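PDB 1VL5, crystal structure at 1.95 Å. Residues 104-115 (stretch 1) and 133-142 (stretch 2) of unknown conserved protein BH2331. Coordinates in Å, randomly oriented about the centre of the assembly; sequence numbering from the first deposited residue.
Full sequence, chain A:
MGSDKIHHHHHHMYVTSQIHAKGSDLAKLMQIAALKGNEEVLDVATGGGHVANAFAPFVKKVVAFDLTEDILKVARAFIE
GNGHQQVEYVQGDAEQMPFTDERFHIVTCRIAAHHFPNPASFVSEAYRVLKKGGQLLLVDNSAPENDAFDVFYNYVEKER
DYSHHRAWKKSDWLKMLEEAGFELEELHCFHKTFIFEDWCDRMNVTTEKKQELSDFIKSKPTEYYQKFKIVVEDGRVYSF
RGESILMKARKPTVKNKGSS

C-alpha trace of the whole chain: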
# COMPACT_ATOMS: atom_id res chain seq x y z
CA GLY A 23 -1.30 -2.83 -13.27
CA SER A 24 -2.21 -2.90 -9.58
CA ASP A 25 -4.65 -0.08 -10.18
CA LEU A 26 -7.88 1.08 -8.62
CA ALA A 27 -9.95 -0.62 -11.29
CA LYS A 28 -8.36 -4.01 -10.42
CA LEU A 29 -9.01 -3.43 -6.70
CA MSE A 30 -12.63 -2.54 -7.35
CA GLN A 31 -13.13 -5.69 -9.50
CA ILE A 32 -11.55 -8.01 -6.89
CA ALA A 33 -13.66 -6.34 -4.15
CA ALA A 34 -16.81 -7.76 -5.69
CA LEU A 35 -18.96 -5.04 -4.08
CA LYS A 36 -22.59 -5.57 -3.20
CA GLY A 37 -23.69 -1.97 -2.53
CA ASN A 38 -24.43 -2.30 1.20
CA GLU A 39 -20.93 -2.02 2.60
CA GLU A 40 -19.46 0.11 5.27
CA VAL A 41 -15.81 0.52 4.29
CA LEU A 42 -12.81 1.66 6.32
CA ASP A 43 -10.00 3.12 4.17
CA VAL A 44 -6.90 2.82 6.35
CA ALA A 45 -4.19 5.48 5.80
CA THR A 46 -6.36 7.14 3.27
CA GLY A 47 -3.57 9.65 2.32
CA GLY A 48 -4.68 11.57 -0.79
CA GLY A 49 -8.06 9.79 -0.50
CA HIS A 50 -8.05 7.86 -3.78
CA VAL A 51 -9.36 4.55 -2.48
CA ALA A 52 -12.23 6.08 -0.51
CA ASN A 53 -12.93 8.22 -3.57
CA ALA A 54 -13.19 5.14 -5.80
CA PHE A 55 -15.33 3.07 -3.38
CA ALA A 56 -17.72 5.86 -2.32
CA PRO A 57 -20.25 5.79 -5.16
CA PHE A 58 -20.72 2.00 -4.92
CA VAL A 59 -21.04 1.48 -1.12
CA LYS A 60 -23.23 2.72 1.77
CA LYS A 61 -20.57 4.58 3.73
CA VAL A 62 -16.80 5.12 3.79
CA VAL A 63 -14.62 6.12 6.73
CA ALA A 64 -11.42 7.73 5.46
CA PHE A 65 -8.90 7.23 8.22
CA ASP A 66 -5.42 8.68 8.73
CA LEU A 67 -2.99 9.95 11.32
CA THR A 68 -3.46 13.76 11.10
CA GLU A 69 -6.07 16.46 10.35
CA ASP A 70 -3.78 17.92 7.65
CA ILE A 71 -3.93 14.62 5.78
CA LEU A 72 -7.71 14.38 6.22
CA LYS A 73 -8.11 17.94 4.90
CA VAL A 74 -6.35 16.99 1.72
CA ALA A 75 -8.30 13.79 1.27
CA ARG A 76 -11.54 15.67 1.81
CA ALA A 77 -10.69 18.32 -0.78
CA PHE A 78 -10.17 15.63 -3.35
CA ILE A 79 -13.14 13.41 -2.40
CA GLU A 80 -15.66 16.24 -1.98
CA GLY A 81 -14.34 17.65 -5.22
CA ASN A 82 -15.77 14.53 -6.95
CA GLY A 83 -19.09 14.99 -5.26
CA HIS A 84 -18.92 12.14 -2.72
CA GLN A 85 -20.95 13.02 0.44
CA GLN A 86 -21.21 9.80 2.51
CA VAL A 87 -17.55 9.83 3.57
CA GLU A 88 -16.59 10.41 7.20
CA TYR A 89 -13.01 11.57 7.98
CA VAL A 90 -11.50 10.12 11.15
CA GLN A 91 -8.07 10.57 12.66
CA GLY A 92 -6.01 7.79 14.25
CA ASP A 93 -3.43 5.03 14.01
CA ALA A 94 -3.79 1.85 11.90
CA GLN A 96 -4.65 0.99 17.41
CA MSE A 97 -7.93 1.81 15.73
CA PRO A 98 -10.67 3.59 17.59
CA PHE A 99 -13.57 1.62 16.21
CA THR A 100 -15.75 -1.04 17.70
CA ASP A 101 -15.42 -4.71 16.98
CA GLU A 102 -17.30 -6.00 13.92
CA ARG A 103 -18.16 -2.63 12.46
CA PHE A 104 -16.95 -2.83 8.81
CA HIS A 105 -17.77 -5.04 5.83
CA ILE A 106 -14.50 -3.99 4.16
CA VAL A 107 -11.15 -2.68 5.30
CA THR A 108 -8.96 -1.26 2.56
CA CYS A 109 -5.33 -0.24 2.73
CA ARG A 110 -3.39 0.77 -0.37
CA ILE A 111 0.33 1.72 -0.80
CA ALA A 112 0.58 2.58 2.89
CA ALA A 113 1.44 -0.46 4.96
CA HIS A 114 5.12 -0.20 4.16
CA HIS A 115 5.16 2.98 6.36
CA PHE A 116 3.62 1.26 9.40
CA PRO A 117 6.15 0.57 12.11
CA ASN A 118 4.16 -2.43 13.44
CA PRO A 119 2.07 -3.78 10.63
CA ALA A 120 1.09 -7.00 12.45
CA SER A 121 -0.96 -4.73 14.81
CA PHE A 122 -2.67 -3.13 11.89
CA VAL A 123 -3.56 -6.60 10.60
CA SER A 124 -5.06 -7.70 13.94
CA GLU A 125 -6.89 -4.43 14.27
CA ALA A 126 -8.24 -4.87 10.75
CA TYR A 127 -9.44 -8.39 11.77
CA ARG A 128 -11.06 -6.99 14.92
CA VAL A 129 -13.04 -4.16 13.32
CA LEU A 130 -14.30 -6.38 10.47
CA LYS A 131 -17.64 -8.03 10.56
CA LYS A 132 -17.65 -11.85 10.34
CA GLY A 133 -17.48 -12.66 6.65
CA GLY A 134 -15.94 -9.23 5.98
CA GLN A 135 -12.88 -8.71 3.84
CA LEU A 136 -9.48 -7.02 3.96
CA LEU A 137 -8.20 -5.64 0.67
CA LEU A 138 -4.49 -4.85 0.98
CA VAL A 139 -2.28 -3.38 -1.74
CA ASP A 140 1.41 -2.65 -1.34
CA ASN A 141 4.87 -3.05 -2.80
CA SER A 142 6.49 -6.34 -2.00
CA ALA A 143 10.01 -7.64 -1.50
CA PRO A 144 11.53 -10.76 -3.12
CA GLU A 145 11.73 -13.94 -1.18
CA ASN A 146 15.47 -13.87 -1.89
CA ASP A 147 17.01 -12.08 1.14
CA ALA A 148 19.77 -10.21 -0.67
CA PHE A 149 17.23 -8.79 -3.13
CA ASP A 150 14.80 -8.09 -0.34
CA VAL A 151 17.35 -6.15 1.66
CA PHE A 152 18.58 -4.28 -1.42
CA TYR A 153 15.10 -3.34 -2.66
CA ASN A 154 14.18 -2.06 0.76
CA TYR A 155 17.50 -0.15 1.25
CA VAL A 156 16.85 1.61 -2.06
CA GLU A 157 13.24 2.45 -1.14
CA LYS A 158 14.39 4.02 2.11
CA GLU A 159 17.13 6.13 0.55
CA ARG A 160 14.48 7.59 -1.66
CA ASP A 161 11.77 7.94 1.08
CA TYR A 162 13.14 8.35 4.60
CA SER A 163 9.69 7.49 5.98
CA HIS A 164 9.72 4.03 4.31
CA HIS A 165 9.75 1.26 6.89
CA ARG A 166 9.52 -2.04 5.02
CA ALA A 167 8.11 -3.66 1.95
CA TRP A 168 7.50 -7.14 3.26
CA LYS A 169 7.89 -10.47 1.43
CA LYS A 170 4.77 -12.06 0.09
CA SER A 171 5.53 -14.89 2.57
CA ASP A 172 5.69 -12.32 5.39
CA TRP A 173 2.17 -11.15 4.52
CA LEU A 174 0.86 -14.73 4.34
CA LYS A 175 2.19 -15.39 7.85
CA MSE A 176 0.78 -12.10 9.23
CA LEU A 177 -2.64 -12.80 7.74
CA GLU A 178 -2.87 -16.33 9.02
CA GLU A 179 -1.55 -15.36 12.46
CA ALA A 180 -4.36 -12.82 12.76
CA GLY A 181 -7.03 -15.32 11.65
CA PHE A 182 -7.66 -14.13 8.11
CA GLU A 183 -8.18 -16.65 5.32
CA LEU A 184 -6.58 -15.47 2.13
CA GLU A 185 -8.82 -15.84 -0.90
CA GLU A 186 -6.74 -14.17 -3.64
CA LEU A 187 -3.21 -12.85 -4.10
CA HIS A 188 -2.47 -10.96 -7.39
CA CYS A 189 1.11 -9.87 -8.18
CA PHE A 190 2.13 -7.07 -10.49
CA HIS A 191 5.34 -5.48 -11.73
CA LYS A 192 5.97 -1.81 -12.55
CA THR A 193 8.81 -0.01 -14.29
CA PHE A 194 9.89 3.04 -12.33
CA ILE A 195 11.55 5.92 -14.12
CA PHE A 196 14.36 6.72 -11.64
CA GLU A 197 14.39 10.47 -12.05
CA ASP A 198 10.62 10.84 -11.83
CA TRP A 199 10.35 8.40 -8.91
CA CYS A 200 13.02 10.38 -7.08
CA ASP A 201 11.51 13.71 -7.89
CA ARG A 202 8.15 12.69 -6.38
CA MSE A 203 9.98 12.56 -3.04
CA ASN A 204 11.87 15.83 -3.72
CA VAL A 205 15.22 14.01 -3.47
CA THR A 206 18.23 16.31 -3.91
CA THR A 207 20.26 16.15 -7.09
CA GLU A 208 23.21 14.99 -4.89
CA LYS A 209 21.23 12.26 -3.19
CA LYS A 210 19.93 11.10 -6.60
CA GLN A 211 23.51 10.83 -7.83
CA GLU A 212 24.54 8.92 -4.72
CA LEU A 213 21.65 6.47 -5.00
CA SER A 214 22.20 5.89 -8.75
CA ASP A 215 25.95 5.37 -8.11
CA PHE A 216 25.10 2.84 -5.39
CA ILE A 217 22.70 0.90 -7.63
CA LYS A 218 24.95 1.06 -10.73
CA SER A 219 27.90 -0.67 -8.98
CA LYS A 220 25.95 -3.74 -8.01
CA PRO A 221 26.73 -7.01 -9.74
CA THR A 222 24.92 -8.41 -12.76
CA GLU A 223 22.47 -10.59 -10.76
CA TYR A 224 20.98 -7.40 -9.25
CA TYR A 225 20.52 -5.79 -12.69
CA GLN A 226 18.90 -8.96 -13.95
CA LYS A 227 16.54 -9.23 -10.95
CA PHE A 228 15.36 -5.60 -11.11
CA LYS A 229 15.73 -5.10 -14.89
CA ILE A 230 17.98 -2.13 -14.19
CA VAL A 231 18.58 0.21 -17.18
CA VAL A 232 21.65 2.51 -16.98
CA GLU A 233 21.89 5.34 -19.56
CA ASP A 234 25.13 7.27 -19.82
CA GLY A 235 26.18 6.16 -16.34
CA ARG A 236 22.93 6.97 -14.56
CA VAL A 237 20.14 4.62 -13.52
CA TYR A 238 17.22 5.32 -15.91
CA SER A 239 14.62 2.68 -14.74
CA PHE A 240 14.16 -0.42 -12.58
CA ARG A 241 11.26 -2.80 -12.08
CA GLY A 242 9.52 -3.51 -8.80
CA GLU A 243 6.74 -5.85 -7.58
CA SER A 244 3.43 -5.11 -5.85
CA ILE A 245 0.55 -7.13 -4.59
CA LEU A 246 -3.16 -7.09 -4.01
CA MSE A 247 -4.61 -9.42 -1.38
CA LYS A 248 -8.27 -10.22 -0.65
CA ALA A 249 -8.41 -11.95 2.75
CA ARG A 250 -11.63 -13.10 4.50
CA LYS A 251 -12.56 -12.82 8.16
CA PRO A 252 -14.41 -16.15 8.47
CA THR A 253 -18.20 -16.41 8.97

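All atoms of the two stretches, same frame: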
# COMPACT_ATOMS: atom_id res chain seq x y z
N PHE A 104 -17.09 -3.00 10.25
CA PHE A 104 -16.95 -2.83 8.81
C PHE A 104 -17.18 -4.07 7.99
O PHE A 104 -16.77 -5.16 8.38
CB PHE A 104 -15.55 -2.21 8.53
CG PHE A 104 -15.36 -0.86 9.17
CD1 PHE A 104 -16.00 0.26 8.63
CD2 PHE A 104 -14.70 -0.72 10.38
CE1 PHE A 104 -15.88 1.49 9.23
CE2 PHE A 104 -14.59 0.54 11.01
CZ PHE A 104 -15.21 1.65 10.41
N HIS A 105 -17.78 -3.93 6.80
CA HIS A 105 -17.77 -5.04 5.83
C HIS A 105 -16.43 -5.18 5.12
O HIS A 105 -16.01 -6.29 4.77
CB HIS A 105 -18.87 -4.86 4.82
CG HIS A 105 -20.22 -4.72 5.44
ND1 HIS A 105 -20.71 -3.50 5.87
CD2 HIS A 105 -21.19 -5.63 5.71
CE1 HIS A 105 -21.94 -3.67 6.34
NE2 HIS A 105 -22.25 -4.95 6.26
N ILE A 106 -15.75 -4.03 4.90
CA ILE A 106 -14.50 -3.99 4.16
C ILE A 106 -13.49 -3.11 4.87
O ILE A 106 -13.83 -2.06 5.34
CB ILE A 106 -14.71 -3.48 2.69
CG1 ILE A 106 -15.68 -4.39 1.93
CG2 ILE A 106 -13.36 -3.41 1.96
CD1 ILE A 106 -16.06 -3.90 0.55
N VAL A 107 -12.24 -3.56 4.95
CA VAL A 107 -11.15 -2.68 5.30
C VAL A 107 -10.26 -2.65 4.08
O VAL A 107 -9.87 -3.70 3.58
CB VAL A 107 -10.36 -3.16 6.54
CG1 VAL A 107 -9.18 -2.25 6.81
CG2 VAL A 107 -11.22 -3.19 7.75
N THR A 108 -9.94 -1.45 3.62
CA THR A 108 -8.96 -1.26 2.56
C THR A 108 -7.71 -0.55 3.04
O THR A 108 -7.76 0.29 3.95
CB THR A 108 -9.53 -0.45 1.35
OG1 THR A 108 -10.22 0.75 1.77
CG2 THR A 108 -10.42 -1.26 0.56
N CYS A 109 -6.59 -0.88 2.42
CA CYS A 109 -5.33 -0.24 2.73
C CYS A 109 -4.38 -0.37 1.53
O CYS A 109 -3.98 -1.47 1.19
CB CYS A 109 -4.67 -0.89 3.94
SG CYS A 109 -3.26 0.03 4.52
N ARG A 110 -4.09 0.76 0.88
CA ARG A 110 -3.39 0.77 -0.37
C ARG A 110 -2.12 1.65 -0.30
O ARG A 110 -2.19 2.81 0.11
CB ARG A 110 -4.33 1.23 -1.47
CG ARG A 110 -3.68 1.34 -2.88
CD ARG A 110 -4.69 1.44 -3.96
NE ARG A 110 -4.11 1.16 -5.27
CZ ARG A 110 -3.36 2.01 -5.97
NH1 ARG A 110 -3.07 3.22 -5.51
NH2 ARG A 110 -2.89 1.62 -7.14
N ILE A 111 -0.99 1.07 -0.71
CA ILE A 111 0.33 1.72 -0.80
C ILE A 111 0.72 2.48 0.47
O ILE A 111 1.25 3.59 0.40
CB ILE A 111 0.50 2.61 -2.09
CG1 ILE A 111 -0.50 3.75 -2.11
CG2 ILE A 111 0.33 1.78 -3.38
CD1 ILE A 111 -0.05 4.92 -2.92
N ALA A 112 0.43 1.89 1.63
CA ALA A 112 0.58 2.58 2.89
C ALA A 112 1.23 1.71 3.93
O ALA A 112 1.87 2.23 4.83
CB ALA A 112 -0.84 3.13 3.41
N ALA A 113 1.05 0.40 3.86
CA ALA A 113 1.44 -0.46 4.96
C ALA A 113 2.96 -0.50 5.17
O ALA A 113 3.48 -0.76 6.29
CB ALA A 113 0.89 -1.88 4.76
N HIS A 114 3.68 -0.28 4.08
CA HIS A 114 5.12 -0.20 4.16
C HIS A 114 5.66 0.98 5.00
O HIS A 114 6.83 1.02 5.32
CB HIS A 114 5.73 -0.21 2.73
CG HIS A 114 5.48 1.04 1.96
ND1 HIS A 114 4.41 1.20 1.12
CD2 HIS A 114 6.17 2.20 1.91
CE1 HIS A 114 4.44 2.41 0.60
NE2 HIS A 114 5.50 3.03 1.05
N HIS A 115 4.81 1.93 5.38
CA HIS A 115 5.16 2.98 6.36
C HIS A 115 4.88 2.63 7.83
O HIS A 115 5.42 3.24 8.77
CB HIS A 115 4.35 4.24 6.01
CG HIS A 115 4.75 4.88 4.72
ND1 HIS A 115 5.97 5.47 4.53
CD2 HIS A 115 4.08 5.04 3.56
CE1 HIS A 115 6.04 5.96 3.31
NE2 HIS A 115 4.90 5.72 2.70
N GLY A 133 -17.28 -12.59 8.10
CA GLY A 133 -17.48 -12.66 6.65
C GLY A 133 -17.00 -11.42 5.91
O GLY A 133 -17.18 -11.31 4.69
N GLY A 134 -16.45 -10.44 6.63
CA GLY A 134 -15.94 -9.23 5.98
C GLY A 134 -14.60 -9.47 5.32
O GLY A 134 -14.01 -10.56 5.47
N GLN A 135 -14.13 -8.49 4.54
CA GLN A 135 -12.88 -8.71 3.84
C GLN A 135 -11.86 -7.58 4.03
O GLN A 135 -12.21 -6.43 4.17
CB GLN A 135 -13.14 -8.93 2.34
CG GLN A 135 -13.94 -7.76 1.69
CD GLN A 135 -14.05 -7.86 0.17
OE1 GLN A 135 -13.08 -8.20 -0.52
NE2 GLN A 135 -15.22 -7.53 -0.37
N LEU A 136 -10.58 -7.96 4.01
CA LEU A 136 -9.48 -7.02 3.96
C LEU A 136 -8.95 -7.04 2.53
O LEU A 136 -8.65 -8.08 2.00
CB LEU A 136 -8.36 -7.44 4.91
CG LEU A 136 -7.04 -6.70 4.76
CD1 LEU A 136 -7.12 -5.24 5.10
CD2 LEU A 136 -5.98 -7.44 5.64
N LEU A 137 -8.80 -5.85 1.96
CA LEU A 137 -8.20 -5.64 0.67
C LEU A 137 -6.93 -4.83 0.90
O LEU A 137 -6.99 -3.64 1.19
CB LEU A 137 -9.22 -4.90 -0.22
CG LEU A 137 -10.44 -5.76 -0.63
CD1 LEU A 137 -11.63 -4.90 -1.02
CD2 LEU A 137 -10.15 -6.74 -1.75
N LEU A 138 -5.77 -5.46 0.69
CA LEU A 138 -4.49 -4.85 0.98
C LEU A 138 -3.61 -4.83 -0.24
O LEU A 138 -3.43 -5.86 -0.90
CB LEU A 138 -3.82 -5.64 2.09
CG LEU A 138 -2.42 -5.31 2.62
CD1 LEU A 138 -2.33 -3.93 3.19
CD2 LEU A 138 -2.05 -6.33 3.69
N VAL A 139 -3.09 -3.64 -0.56
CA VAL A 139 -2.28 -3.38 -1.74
C VAL A 139 -1.00 -2.69 -1.26
O VAL A 139 -1.06 -1.74 -0.46
CB VAL A 139 -2.98 -2.49 -2.79
CG1 VAL A 139 -1.98 -2.06 -3.88
CG2 VAL A 139 -4.12 -3.21 -3.44
N ASP A 140 0.14 -3.22 -1.67
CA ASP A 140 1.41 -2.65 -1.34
C ASP A 140 2.50 -3.19 -2.24
O ASP A 140 2.35 -4.23 -2.87
CB ASP A 140 1.77 -2.95 0.13
CG ASP A 140 2.61 -1.82 0.79
OD1 ASP A 140 2.71 -0.72 0.20
OD2 ASP A 140 3.18 -2.08 1.86
N ASN A 141 3.64 -2.53 -2.19
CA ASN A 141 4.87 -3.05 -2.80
C ASN A 141 5.39 -4.15 -1.95
O ASN A 141 5.20 -4.14 -0.73
CB ASN A 141 5.93 -1.98 -2.87
CG ASN A 141 5.39 -0.72 -3.47
OD1 ASN A 141 4.90 -0.71 -4.61
ND2 ASN A 141 5.43 0.36 -2.67
N SER A 142 6.04 -5.10 -2.61
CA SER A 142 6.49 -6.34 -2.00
C SER A 142 7.94 -6.58 -2.29
O SER A 142 8.44 -6.14 -3.28
CB SER A 142 5.60 -7.52 -2.43
OG SER A 142 5.43 -7.56 -3.83
O HOH W 1 -1.00 -0.70 2.07

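Two neighbouring strands of a parallel β-sheet make up this contact, joined by an unbroken ladder of backbone hydrogen bonds and closed at its C-terminal end by a histidine–aspartate pair and a bound water. The strand axes approach to 4.8 Å, and their N-to-C directions differ by 6°; the register advances one residue at a time, from Ile106 beside Gln135 to Arg110 beside Val139.

The ladder illustrates a general feature of parallel pairing: a residue does not bond back to the one directly opposite, but reaches the residues before and after it on the partner strand. Here the odd-numbered residues of both stretches do the bonding. Gln135 N donates to His105 O at 2.9 Å, and Gln135 O accepts from Val107 N at 3.0 Å. The pattern then repeats: Leu137 N donates to Val107 O (2.9 Å) and Cys109 N to Leu137 O (3.0 Å), after which Val139 N donates to Cys109 O (2.9 Å) and Ile111 N to Val139 O (2.8 Å). Between these rungs, CA-H...O contacts use the same carbonyls; Ile106 CA lies 3.3 Å from Gln135 O, and Leu136 CA 3.4 Å from Val107 O.

As in any β-sheet, paired residues put their side chains on the same face. Ile106, Thr108 and Arg110 share one face with Gln135, Leu137 and Val139. There the packing runs both within pairs and diagonally: Ile106 CG2 meets Leu137 CD1 at 3.8 Å, while the aliphatic part of Arg110 lies along its partner, with CG 3.9 Å from Val139 CB. Val107 and Cys109 share the other face with Leu136 and Leu138, where Val107 CG1 is 4.0 Å from Leu136 CD1 and Cys109 CB is 3.9 Å from Leu138 CD1. Leu138 CD1 also touches Ala113 CB at 4.1 Å, so this leucine spans the strand and the turn that follows it.

At the start of the pairing, space is tight. Gly134 CA sits 3.2 Å from His105 O, and an ideal CB on Gly134 would lie 2.9 Å from His105 O, a clash.

At the other end the chain of stretch 1 leaves the ladder. Ile111 adopts positive phi and psi (49°/41°), and the chain then turns through a short 3-10 segment, Ala113 to His115, in which the CA-to-CB bond of His114 points toward stretch 2. Its ND1 donates to Asp140 OD1 at 2.7 Å, with the carboxylate oxygen at the ring edge, near the ring plane, as suits an in-plane nitrogen donor. The other carboxylate oxygen, Asp140 OD2, lies 2.9 Å from His114 N, so the aspartate is close to both side chain and backbone of one residue.

Water 1 adds a further link where the strands part: it accepts from Ala113 N at 2.9 Å and donates to Val139 O at 2.7 Å. That carbonyl therefore serves both the last rung of the ladder and the water bridge to the turn.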